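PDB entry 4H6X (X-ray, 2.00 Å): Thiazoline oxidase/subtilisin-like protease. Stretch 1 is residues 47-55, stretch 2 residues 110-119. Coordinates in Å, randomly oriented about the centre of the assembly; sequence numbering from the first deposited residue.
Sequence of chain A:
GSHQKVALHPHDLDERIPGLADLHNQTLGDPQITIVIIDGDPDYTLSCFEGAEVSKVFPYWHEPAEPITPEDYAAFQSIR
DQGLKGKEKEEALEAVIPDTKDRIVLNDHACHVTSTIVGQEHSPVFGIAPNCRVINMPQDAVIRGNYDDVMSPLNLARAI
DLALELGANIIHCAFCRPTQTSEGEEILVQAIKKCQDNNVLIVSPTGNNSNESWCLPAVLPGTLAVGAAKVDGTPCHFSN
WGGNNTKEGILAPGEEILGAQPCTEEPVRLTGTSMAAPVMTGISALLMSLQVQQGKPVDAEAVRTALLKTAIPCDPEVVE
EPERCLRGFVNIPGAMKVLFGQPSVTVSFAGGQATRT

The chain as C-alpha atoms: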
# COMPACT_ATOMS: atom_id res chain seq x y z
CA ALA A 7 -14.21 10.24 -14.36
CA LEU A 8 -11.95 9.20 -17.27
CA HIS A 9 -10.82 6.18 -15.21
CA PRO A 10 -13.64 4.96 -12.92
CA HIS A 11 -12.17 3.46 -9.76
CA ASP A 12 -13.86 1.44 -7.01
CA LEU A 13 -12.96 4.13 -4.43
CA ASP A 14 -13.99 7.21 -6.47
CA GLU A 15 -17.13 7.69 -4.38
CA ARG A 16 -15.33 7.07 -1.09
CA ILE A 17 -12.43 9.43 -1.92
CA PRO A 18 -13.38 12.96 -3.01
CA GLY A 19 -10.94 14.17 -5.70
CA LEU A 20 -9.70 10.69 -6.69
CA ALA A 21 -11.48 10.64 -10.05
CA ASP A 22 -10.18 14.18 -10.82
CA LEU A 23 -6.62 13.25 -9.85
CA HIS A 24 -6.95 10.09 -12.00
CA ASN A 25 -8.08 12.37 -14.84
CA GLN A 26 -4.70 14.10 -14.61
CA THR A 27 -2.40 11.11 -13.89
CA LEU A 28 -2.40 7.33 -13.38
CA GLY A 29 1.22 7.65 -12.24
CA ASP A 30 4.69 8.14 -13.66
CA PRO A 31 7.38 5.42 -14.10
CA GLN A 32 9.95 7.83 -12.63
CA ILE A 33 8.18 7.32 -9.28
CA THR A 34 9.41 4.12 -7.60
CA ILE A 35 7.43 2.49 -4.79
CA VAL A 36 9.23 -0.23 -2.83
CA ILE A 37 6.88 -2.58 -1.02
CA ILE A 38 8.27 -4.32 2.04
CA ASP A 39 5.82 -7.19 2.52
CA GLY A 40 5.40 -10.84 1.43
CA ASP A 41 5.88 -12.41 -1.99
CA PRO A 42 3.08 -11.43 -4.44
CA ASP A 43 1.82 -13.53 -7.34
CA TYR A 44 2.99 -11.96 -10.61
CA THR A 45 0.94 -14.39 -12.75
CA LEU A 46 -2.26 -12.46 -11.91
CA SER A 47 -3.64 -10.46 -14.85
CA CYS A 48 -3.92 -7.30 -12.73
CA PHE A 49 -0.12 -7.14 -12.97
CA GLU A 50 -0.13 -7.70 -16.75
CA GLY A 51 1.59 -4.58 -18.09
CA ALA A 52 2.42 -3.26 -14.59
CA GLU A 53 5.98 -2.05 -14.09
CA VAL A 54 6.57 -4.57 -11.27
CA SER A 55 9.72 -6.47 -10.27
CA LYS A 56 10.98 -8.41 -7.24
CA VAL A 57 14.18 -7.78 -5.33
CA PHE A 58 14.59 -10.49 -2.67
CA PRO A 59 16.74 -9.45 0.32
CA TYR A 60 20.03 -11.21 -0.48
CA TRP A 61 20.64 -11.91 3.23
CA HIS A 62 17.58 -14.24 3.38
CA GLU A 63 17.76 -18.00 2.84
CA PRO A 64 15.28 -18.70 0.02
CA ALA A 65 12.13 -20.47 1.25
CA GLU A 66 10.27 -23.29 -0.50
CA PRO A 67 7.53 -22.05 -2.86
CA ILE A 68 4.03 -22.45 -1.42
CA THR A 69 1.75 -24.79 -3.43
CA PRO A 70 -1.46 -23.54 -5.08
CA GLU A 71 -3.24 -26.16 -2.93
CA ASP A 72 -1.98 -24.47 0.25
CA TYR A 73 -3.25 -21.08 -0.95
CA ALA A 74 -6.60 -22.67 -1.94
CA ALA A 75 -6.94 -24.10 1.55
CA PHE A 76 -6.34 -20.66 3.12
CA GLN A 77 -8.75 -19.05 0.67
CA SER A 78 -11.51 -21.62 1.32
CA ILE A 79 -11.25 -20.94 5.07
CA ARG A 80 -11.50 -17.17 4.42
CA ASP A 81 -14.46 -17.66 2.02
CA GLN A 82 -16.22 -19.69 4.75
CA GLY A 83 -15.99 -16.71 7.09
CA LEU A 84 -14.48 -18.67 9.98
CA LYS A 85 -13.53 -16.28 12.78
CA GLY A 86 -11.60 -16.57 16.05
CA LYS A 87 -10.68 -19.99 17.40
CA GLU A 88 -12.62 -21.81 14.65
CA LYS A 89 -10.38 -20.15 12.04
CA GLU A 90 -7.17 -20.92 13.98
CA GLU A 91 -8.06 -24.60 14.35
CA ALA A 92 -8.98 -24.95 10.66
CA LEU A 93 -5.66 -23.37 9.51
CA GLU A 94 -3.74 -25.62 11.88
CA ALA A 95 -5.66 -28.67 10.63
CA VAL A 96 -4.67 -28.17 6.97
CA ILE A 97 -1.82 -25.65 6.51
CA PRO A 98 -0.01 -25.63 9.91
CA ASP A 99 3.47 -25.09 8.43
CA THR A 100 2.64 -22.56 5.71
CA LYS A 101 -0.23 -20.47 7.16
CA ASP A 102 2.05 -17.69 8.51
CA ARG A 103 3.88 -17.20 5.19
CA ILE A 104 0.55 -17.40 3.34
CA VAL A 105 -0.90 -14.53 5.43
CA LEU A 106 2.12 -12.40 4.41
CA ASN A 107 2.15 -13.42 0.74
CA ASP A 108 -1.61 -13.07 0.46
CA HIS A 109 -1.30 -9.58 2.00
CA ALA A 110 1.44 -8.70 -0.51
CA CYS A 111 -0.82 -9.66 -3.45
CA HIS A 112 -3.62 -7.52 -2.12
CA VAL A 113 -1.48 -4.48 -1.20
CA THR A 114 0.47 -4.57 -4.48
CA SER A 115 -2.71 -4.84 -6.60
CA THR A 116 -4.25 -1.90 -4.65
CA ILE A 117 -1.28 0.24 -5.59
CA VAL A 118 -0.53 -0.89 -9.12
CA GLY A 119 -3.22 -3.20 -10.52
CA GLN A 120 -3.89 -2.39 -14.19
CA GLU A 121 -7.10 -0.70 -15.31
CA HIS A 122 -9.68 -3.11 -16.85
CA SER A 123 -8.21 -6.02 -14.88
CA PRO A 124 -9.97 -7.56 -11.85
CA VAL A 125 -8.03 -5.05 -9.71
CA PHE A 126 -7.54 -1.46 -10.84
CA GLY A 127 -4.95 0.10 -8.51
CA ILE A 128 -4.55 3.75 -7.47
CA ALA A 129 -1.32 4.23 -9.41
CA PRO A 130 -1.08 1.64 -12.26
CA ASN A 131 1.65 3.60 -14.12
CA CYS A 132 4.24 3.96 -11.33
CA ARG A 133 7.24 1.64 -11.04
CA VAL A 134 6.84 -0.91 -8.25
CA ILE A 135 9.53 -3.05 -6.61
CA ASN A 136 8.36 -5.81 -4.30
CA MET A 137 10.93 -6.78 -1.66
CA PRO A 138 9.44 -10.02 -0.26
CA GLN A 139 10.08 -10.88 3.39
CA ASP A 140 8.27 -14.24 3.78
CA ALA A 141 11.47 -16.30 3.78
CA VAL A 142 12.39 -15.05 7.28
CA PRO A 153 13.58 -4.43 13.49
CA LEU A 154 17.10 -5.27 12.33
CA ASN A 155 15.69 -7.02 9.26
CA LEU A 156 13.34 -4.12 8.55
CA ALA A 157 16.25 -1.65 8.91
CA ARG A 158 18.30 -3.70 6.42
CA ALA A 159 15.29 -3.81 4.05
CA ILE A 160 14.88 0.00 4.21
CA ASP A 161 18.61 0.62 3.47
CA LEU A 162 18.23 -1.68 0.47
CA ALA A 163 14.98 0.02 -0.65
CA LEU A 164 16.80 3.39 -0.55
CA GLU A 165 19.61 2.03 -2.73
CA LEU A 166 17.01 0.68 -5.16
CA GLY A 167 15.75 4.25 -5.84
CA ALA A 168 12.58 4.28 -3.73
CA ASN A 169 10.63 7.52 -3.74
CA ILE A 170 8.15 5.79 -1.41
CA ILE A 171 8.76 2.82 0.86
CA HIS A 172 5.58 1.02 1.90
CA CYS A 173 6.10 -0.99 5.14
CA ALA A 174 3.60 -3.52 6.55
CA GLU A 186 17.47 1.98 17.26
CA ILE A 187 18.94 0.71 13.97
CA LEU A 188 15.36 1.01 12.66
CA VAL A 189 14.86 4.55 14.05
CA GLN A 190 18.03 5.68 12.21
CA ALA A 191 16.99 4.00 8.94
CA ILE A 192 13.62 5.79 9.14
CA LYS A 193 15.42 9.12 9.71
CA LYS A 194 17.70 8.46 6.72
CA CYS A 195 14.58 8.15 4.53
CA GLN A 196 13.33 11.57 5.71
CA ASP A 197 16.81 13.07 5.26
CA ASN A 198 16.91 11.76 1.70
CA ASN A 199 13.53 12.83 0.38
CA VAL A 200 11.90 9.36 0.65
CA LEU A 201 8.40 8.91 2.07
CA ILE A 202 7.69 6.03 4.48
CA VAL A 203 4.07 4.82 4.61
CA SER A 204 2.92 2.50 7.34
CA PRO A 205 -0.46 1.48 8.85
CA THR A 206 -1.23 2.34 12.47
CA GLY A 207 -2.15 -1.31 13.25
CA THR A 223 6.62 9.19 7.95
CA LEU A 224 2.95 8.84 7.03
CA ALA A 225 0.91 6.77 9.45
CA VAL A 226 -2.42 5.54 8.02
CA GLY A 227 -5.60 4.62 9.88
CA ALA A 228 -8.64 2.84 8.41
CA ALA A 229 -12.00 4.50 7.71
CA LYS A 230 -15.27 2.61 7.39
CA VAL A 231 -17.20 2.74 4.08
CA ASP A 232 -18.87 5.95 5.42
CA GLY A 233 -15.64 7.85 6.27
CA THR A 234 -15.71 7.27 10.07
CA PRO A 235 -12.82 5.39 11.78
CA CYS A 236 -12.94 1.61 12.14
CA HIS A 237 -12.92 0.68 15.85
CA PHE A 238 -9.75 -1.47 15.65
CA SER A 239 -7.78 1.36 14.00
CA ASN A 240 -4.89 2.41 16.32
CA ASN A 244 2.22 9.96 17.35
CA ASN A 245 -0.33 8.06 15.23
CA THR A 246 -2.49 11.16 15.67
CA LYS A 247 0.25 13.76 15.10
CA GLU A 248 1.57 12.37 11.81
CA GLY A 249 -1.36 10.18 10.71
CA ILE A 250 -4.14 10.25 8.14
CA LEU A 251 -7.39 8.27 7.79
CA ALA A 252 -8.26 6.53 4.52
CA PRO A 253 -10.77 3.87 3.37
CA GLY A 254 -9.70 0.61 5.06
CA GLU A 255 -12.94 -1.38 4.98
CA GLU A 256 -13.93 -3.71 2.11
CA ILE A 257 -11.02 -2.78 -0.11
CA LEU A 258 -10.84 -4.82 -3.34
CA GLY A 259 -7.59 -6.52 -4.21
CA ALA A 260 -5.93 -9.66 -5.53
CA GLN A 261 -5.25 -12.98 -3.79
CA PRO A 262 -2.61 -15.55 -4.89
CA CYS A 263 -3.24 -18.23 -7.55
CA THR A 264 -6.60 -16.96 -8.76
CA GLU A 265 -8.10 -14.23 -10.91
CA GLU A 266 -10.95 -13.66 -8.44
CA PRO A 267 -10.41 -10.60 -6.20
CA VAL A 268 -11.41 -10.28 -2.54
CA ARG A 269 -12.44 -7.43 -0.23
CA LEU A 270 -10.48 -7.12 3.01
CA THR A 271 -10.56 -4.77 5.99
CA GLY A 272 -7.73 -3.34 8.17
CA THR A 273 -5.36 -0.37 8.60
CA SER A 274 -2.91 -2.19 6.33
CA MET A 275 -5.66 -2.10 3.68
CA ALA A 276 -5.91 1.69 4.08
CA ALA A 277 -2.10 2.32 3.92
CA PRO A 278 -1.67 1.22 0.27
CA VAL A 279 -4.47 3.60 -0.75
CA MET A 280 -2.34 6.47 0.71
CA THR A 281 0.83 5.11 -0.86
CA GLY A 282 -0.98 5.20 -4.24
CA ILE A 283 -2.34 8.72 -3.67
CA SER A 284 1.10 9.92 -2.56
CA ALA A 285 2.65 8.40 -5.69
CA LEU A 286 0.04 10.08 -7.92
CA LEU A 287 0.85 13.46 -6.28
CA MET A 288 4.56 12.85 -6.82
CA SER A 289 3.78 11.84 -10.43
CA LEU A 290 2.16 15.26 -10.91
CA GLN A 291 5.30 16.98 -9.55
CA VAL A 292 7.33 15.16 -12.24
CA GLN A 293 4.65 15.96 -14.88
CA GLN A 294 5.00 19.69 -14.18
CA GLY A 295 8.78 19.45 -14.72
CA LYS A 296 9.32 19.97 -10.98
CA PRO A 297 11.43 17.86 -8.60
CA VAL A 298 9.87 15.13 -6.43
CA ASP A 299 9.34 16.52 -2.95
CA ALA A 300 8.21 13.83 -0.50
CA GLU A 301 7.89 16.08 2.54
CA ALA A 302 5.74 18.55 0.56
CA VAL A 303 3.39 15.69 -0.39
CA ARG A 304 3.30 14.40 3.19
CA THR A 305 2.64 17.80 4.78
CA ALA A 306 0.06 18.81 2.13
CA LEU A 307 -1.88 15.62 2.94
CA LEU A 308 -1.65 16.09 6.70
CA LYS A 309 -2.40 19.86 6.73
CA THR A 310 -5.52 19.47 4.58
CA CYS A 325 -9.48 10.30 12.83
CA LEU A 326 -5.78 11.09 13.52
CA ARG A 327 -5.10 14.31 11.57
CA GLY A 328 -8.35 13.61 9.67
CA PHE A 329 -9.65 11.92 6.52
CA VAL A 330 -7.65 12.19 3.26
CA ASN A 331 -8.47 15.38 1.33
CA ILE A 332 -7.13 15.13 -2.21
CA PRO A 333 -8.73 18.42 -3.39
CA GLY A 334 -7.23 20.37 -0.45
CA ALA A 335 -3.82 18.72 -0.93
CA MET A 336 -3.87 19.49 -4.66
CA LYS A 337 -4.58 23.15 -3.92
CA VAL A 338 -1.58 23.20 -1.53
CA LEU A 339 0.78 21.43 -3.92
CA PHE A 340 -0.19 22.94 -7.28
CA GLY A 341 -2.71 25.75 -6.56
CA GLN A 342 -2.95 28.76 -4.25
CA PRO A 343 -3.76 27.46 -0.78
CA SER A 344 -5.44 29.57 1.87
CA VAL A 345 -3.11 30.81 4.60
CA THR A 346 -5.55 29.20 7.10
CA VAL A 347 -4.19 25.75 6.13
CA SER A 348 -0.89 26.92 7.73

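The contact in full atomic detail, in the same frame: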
# COMPACT_ATOMS: atom_id res chain seq x y z
N SER A 47 -3.48 -11.36 -13.71
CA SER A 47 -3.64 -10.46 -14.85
C SER A 47 -3.61 -8.99 -14.45
O SER A 47 -3.22 -8.14 -15.25
CB SER A 47 -4.91 -10.77 -15.65
OG SER A 47 -6.08 -10.68 -14.85
N CYS A 48 -4.00 -8.68 -13.22
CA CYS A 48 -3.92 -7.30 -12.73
C CYS A 48 -2.51 -6.71 -12.79
O CYS A 48 -2.35 -5.49 -12.79
CB CYS A 48 -4.53 -7.17 -11.33
SG CYS A 48 -3.60 -8.01 -10.03
N PHE A 49 -1.50 -7.57 -12.84
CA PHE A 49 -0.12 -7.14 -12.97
C PHE A 49 0.39 -7.17 -14.41
O PHE A 49 1.50 -6.73 -14.70
CB PHE A 49 0.80 -7.94 -12.05
CG PHE A 49 0.43 -7.83 -10.60
CD1 PHE A 49 0.27 -8.97 -9.81
CD2 PHE A 49 0.22 -6.58 -10.01
CE1 PHE A 49 -0.08 -8.86 -8.47
CE2 PHE A 49 -0.14 -6.47 -8.68
CZ PHE A 49 -0.29 -7.61 -7.90
N GLU A 50 -0.45 -7.68 -15.32
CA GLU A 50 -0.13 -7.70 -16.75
C GLU A 50 0.05 -6.28 -17.32
O GLU A 50 -0.91 -5.53 -17.47
CB GLU A 50 -1.22 -8.47 -17.52
CG GLU A 50 -1.10 -8.38 -19.03
CD GLU A 50 0.13 -9.07 -19.54
OE1 GLU A 50 0.13 -10.31 -19.60
OE2 GLU A 50 1.11 -8.36 -19.88
N GLY A 51 1.28 -5.93 -17.64
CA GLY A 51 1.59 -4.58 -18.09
C GLY A 51 2.00 -3.63 -16.97
O GLY A 51 2.38 -2.50 -17.25
N ALA A 52 1.93 -4.06 -15.71
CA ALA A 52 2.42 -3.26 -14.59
C ALA A 52 3.94 -3.25 -14.60
O ALA A 52 4.58 -4.23 -14.97
CB ALA A 52 1.90 -3.81 -13.27
N GLU A 53 4.53 -2.12 -14.23
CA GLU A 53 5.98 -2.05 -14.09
C GLU A 53 6.36 -2.60 -12.71
O GLU A 53 6.74 -1.83 -11.83
CB GLU A 53 6.47 -0.61 -14.25
CG GLU A 53 7.16 -0.32 -15.56
CD GLU A 53 8.66 -0.42 -15.44
OE1 GLU A 53 9.29 0.58 -15.01
OE2 GLU A 53 9.20 -1.51 -15.76
N VAL A 54 6.24 -3.92 -12.54
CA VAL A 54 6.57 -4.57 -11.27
C VAL A 54 7.82 -5.44 -11.39
O VAL A 54 8.04 -6.06 -12.43
CB VAL A 54 5.41 -5.45 -10.73
CG1 VAL A 54 4.26 -4.58 -10.23
CG2 VAL A 54 4.93 -6.47 -11.76
N SER A 55 8.61 -5.51 -10.33
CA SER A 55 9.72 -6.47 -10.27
C SER A 55 10.03 -6.81 -8.82
O SER A 55 9.71 -6.02 -7.92
CB SER A 55 10.97 -5.89 -10.94
OG SER A 55 11.39 -4.74 -10.24
N ALA A 110 0.64 -9.27 0.56
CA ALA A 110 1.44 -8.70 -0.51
C ALA A 110 0.68 -8.63 -1.84
O ALA A 110 0.78 -7.63 -2.54
CB ALA A 110 2.73 -9.48 -0.69
N CYS A 111 -0.06 -9.69 -2.19
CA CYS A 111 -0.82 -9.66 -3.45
C CYS A 111 -1.85 -8.56 -3.43
O CYS A 111 -2.03 -7.86 -4.41
CB CYS A 111 -1.55 -10.98 -3.73
SG CYS A 111 -0.49 -12.37 -4.15
N HIS A 112 -2.55 -8.47 -2.30
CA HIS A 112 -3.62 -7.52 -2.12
C HIS A 112 -3.07 -6.09 -2.17
O HIS A 112 -3.53 -5.27 -2.97
CB HIS A 112 -4.33 -7.77 -0.79
CG HIS A 112 -5.74 -7.29 -0.76
ND1 HIS A 112 -6.07 -5.98 -0.49
CD2 HIS A 112 -6.91 -7.94 -0.99
CE1 HIS A 112 -7.39 -5.84 -0.53
NE2 HIS A 112 -7.92 -7.02 -0.83
N VAL A 113 -2.11 -5.81 -1.30
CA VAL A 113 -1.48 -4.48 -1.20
C VAL A 113 -0.91 -4.04 -2.54
O VAL A 113 -1.18 -2.95 -2.98
CB VAL A 113 -0.40 -4.47 -0.08
CG1 VAL A 113 0.59 -3.32 -0.25
CG2 VAL A 113 -1.08 -4.39 1.27
N THR A 114 -0.18 -4.92 -3.22
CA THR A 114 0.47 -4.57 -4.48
C THR A 114 -0.57 -4.26 -5.57
O THR A 114 -0.42 -3.28 -6.31
CB THR A 114 1.45 -5.66 -4.93
OG1 THR A 114 2.41 -5.90 -3.88
CG2 THR A 114 2.19 -5.24 -6.18
N SER A 115 -1.62 -5.07 -5.64
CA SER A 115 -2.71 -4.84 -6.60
C SER A 115 -3.45 -3.52 -6.32
O SER A 115 -3.86 -2.82 -7.26
CB SER A 115 -3.69 -6.03 -6.63
OG SER A 115 -4.48 -6.09 -5.44
N THR A 116 -3.61 -3.18 -5.05
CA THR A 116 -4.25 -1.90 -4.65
C THR A 116 -3.47 -0.69 -5.17
O THR A 116 -4.04 0.34 -5.53
CB THR A 116 -4.43 -1.82 -3.12
OG1 THR A 116 -5.38 -2.81 -2.72
CG2 THR A 116 -4.93 -0.44 -2.67
N ILE A 117 -2.15 -0.83 -5.18
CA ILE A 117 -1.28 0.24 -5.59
C ILE A 117 -1.16 0.28 -7.11
O ILE A 117 -1.24 1.35 -7.72
CB ILE A 117 0.11 0.13 -4.90
CG1 ILE A 117 -0.05 0.39 -3.39
CG2 ILE A 117 1.08 1.12 -5.53
CD1 ILE A 117 1.15 0.01 -2.53
N VAL A 118 -0.98 -0.88 -7.73
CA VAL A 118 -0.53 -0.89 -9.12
C VAL A 118 -1.34 -1.75 -10.10
O VAL A 118 -1.00 -1.83 -11.29
CB VAL A 118 0.98 -1.22 -9.22
CG1 VAL A 118 1.23 -2.73 -9.19
CG2 VAL A 118 1.60 -0.59 -10.45
N GLY A 119 -2.40 -2.39 -9.63
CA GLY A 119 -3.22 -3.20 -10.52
C GLY A 119 -3.66 -2.41 -11.75
O GLY A 119 -4.05 -1.25 -11.65

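Stretch 2 is the last part of a helix, residues 110-118, followed by Gly119. Stretch 1 begins with a short 3-10 segment, 47-49, passes through a type II beta turn from Phe49 to Ala52, and ends in a strand. The turn is closed by a hydrogen bond from Ala52 N to Phe49 O (2.9 Å). Gly51 has positive phi, where a CB would press on the carbonyl O of Glu50. No hydrogen bond joins the two stretches. Their contact is van der Waals packing with one CA-H...O contact, and it buries 317 Å² in all.

Ala110 is out of reach of stretch 1, but its O accepts the backbone hydrogen bond from Thr114 N (3.0 Å). Cys111 is the first residue to touch. Its carbonyl O lies 3.9 Å from Phe49 CZ, at the edge of the ring. His112 and Val113 point their CA-to-CB bonds away from stretch 1 and make no contact. His112 O accepts a hydrogen bond from Ser115 OG (2.8 Å).

Thr114 points toward stretch 1. Its methyl CG2 sits 3.6 Å from Phe49 CE2, so the threonine meets the ring with its apolar branch. Ser115 follows. Its N is 3.7 Å from Phe49 CZ, near the plane of the ring. That N already donates to Cys111 O (3.1 Å) within the helix. Ser115 CB also packs against Cys48 SG at 3.9 Å. The tip of the Phe49 ring thus lies against helix backbone as well as side chains. The phenylalanine CA-to-CB bond points sideways, but the end of the side chain comes nearer the helix.

Thr116 and Ile117 make no contact with stretch 1. Val118 points toward it and gathers three apolar side chains around one methyl. Val118 CG1 lies 3.7 Å from Val54 CG1, 4.0 Å from Phe49 CE2 and 4.3 Å from Ala52 CB. These groups have no polar atoms to satisfy, so close packing away from water suits them. Val118 therefore links the ring, the end of the turn and the strand.

Gly119 is the first residue to leave helical phi/psi, although its N still donates to Ser115 O (2.8 Å). Here the backbones come close: Gly119 CA is 4.7 Å from Cys48 CA. Gly119 CA also lies 3.3 Å from Cys48 O, in a CA-H...O contact with an angle of 140° at H. A CB on Gly119 would clash with Ser115 O, at 2.8 Å.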